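Local coordinates for takeout-like protein 1 (Epiphyas postvittana, PDB 3E8T) that probably carries hydrophobic ligands in insects, holding ubiquinone-8 in an elongated internal pocket of a fold shared with juvenile hormone binding proteins, at residues N181-Q184 with V185-E188. Numbering follows the deposited sequence.
Sequences NWKQ and VSEE. With UQ8 (Ubiquinone-8), chain B.
The hydroxyl of S186 turns back on the first turn of helix 182-211, and its OG gives a hydrogen bond to K183 O at 2.8 Å. That carbonyl also accepts the i to i+4 bond from E187 N (3.0 Å), so two donors grip one oxygen. With chi1 at 76°, OG lies between its own backbone N and carbonyl carbon, where a serine in a helix can reach the carbonyl one turn back. The helix starts with the straight bond from V185 N to N181 O (169° at the hydrogen), and V185 CG2 rests 3.3 Å from N181 O. A water donates to S186 OG at 2.8 Å and accepts from K183 NZ, tying the buried hydroxyl to the lysine ammonium. K183 suits this place because its long chain, bent at chi2 (63°), carries NZ to a salt bridge with D151 and a bond to V152 O on strand 139-153. Provisionally, in one of two modelled conformers, E187 crosses this chain with a second water, weakly held by the lysine, between the charged ends. Q184 and E188, long polar chains on a more exposed side, share a water through NE2 and OE2, while E188 OE1 is hydrogen-bonded to S52 OG. V185, a branched aliphatic, fits against L104 and F158; the broad W182 indole also touches F158 of strand 155-160 and has K183 CB over one face, near its rim. S186 CB meets methyl C35 of the ubiquinone tail at 3.3 Å. With an alanine here, K183 O would probably keep only E187 N of its two donors, and the bridging water would lose its acceptor. Small, and with its hydroxyl engaged by K183 O and a water, the serine can face a greasy isoprenoid, consistent with a ligand carrier's lining.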
loop_
_atom_site.group_PDB
_atom_site.type_symbol
_atom_site.label_atom_id
_atom_site.label_comp_id
_atom_site.label_asym_id
_atom_site.label_seq_id
_atom_site.Cartn_x
_atom_site.Cartn_y
_atom_site.Cartn_z
ATOM N N ASN A 181 -7.433 20.810 2.654
ATOM C CA ASN A 181 -5.995 20.752 2.536
ATOM C C ASN A 181 -5.544 19.312 2.341
ATOM O O ASN A 181 -4.469 18.941 2.714
ATOM C CB ASN A 181 -5.339 21.371 3.771
ATOM C CG ASN A 181 -5.668 22.823 3.898
ATOM O OD1 ASN A 181 -5.138 23.661 3.171
ATOM N ND2 ASN A 181 -6.595 23.151 4.810
ATOM N N TRP A 182 -6.390 18.544 1.657
ATOM C CA TRP A 182 -6.135 17.121 1.536
ATOM C C TRP A 182 -4.813 16.811 0.882
ATOM O O TRP A 182 -4.142 15.851 1.266
ATOM C CB TRP A 182 -7.308 16.408 0.801
ATOM C CG TRP A 182 -7.460 16.757 -0.628
ATOM C CD1 TRP A 182 -8.274 17.748 -1.150
ATOM C CD2 TRP A 182 -6.750 16.197 -1.736
ATOM N NE1 TRP A 182 -8.096 17.800 -2.506
ATOM C CE2 TRP A 182 -7.162 16.888 -2.883
ATOM C CE3 TRP A 182 -5.792 15.186 -1.855
ATOM C CZ2 TRP A 182 -6.689 16.581 -4.140
ATOM C CZ3 TRP A 182 -5.314 14.908 -3.086
ATOM C CH2 TRP A 182 -5.734 15.619 -4.213
ATOM N N LYS A 183 -4.422 17.564 -0.140
ATOM C CA LYS A 183 -3.206 17.211 -0.840
ATOM C C LYS A 183 -1.973 17.435 0.031
ATOM O O LYS A 183 -1.102 16.586 0.157
ATOM C CB LYS A 183 -3.097 17.984 -2.169
ATOM C CG LYS A 183 -1.898 17.644 -3.010
ATOM C CD LYS A 183 -1.877 16.233 -3.486
ATOM C CE LYS A 183 -0.673 16.030 -4.401
ATOM N NZ LYS A 183 -0.713 14.648 -4.923
ATOM N N GLN A 184 -1.926 18.588 0.699
ATOM C CA GLN A 184 -0.837 18.878 1.612
ATOM C C GLN A 184 -0.770 17.814 2.718
ATOM O O GLN A 184 0.307 17.370 3.089
ATOM C CB GLN A 184 -1.027 20.261 2.214
ATOM C CG GLN A 184 0.001 20.596 3.249
ATOM C CD GLN A 184 -0.070 22.017 3.749
ATOM O OE1 GLN A 184 -1.108 22.652 3.633
ATOM N NE2 GLN A 184 0.990 22.467 4.352
ATOM N N VAL A 185 -1.934 17.451 3.295
ATOM C CA VAL A 185 -1.956 16.456 4.343
ATOM C C VAL A 185 -1.424 15.129 3.826
ATOM O O VAL A 185 -0.647 14.456 4.511
ATOM C CB VAL A 185 -3.397 16.347 4.914
ATOM C CG1 VAL A 185 -3.490 15.160 5.890
ATOM C CG2 VAL A 185 -3.754 17.648 5.647
ATOM N N SER A 186 -1.804 14.741 2.597
ATOM C CA SER A 186 -1.295 13.492 2.041
ATOM C C SER A 186 0.235 13.530 1.883
ATOM O O SER A 186 0.912 12.522 2.114
ATOM C CB SER A 186 -1.961 13.140 0.719
ATOM O OG SER A 186 -1.491 13.917 -0.380
ATOM N N GLU A 187 0.785 14.671 1.482
ATOM C CA GLU A 187 2.248 14.764 1.297
ATOM C C GLU A 187 2.983 14.789 2.624
ATOM O O GLU A 187 4.087 14.289 2.740
ATOM C CB GLU A 187 2.636 16.002 0.473
ATOM C CG GLU A 187 2.266 15.888 -0.975
ATOM C CD GLU A 187 3.172 16.690 -1.946
ATOM O OE1 GLU A 187 4.346 17.144 -1.660
ATOM O OE2 GLU A 187 2.639 16.813 -3.084
ATOM N N GLU A 188 2.392 15.341 3.658
ATOM C CA GLU A 188 3.023 15.358 4.980
ATOM C C GLU A 188 3.027 14.012 5.666
ATOM O O GLU A 188 4.003 13.662 6.312
ATOM C CB GLU A 188 2.308 16.329 5.896
ATOM C CG GLU A 188 2.632 17.743 5.595
ATOM C CD GLU A 188 3.972 18.217 6.147
ATOM O OE1 GLU A 188 4.714 17.450 6.778
ATOM O OE2 GLU A 188 4.292 19.388 5.896
HETATM C C45 UQ8 B . -5.471 12.284 12.138
HETATM C C44 UQ8 B . -4.827 13.337 11.232
HETATM C C46 UQ8 B . -5.364 14.693 11.606
HETATM C C43 UQ8 B . -5.049 13.069 9.755
HETATM C C42 UQ8 B . -4.791 11.595 9.406
HETATM C C41 UQ8 B . -3.299 11.307 9.505
HETATM C C39 UQ8 B . -2.849 10.473 8.325
HETATM C C40 UQ8 B . -2.154 9.127 8.518
HETATM C C38 UQ8 B . -3.001 10.964 7.056
HETATM C C37 UQ8 B . -2.633 10.290 5.901
HETATM C C36 UQ8 B . -3.274 11.070 4.752
HETATM C C34 UQ8 B . -3.132 10.378 3.409
HETATM C C35 UQ8 B . -3.864 10.940 2.373
HETATM C C33 UQ8 B . -2.378 9.215 3.271
HETATM C C32 UQ8 B . -2.116 8.483 2.118
HETATM C C31 UQ8 B . -1.830 7.017 2.536
HETATM C C29 UQ8 B . -1.365 6.138 1.383
HETATM C C30 UQ8 B . -0.302 6.668 0.369
HETATM C C28 UQ8 B . -1.894 4.861 1.231
HETATM C C27 UQ8 B . -1.557 3.967 0.223
HETATM C C26 UQ8 B . -1.678 2.509 0.692
HETATM C C24 UQ8 B . -1.540 1.544 -0.490
HETATM C C25 UQ8 B . -2.635 1.465 -1.567
HETATM C C23 UQ8 B . -0.419 0.749 -0.588
HETATM C C22 UQ8 B . -0.131 -0.188 -1.584
HETATM C C21 UQ8 B . 1.283 -0.743 -1.421
HETATM C C19 UQ8 B . 1.831 -1.499 -2.633
HETATM C C20 UQ8 B . 3.303 -1.873 -2.474
HETATM C C18 UQ8 B . 0.958 -2.690 -3.052
HETATM C C17 UQ8 B . 1.597 -3.476 -4.206
HETATM C C16 UQ8 B . 0.588 -4.351 -4.967
HETATM C C14 UQ8 B . 1.353 -5.358 -5.818
HETATM C C15 UQ8 B . 2.639 -4.905 -6.536
HETATM C C13 UQ8 B . 0.931 -6.681 -5.933
HETATM C C12 UQ8 B . 1.618 -7.631 -6.685
HETATM C C11 UQ8 B . 0.715 -8.755 -7.234
HETATM C C9 UQ8 B . 1.319 -9.397 -8.496
HETATM C C10 UQ8 B . 2.821 -9.098 -8.646
HETATM C C8 UQ8 B . 1.054 -10.900 -8.458
HETATM C C7 UQ8 B . 2.324 -11.725 -8.227
HETATM C C6 UQ8 B . 3.134 -11.978 -9.522
HETATM C C1 UQ8 B . 4.526 -11.830 -9.499
HETATM C C1M UQ8 B . 5.132 -11.450 -8.302
HETATM C C2 UQ8 B . 5.309 -12.044 -10.640
HETATM O O2 UQ8 B . 6.537 -11.917 -10.617
HETATM C C3 UQ8 B . 4.707 -12.421 -11.830
HETATM O O3 UQ8 B . 5.472 -12.630 -12.939
HETATM C C3M UQ8 B . 5.972 -13.967 -12.944
HETATM C C4 UQ8 B . 3.327 -12.570 -11.888
HETATM O O4 UQ8 B . 2.752 -12.943 -13.070
HETATM C C4M UQ8 B . 3.155 -12.062 -14.130
HETATM C C5 UQ8 B . 2.547 -12.349 -10.744
HETATM O O5 UQ8 B . 1.325 -12.500 -10.823
HETATM O O HOH W 1 -0.263 12.906 -2.645
HETATM O O HOH W 2 2.612 14.612 -5.024
HETATM O O HOH W 3 3.457 20.973 3.992
#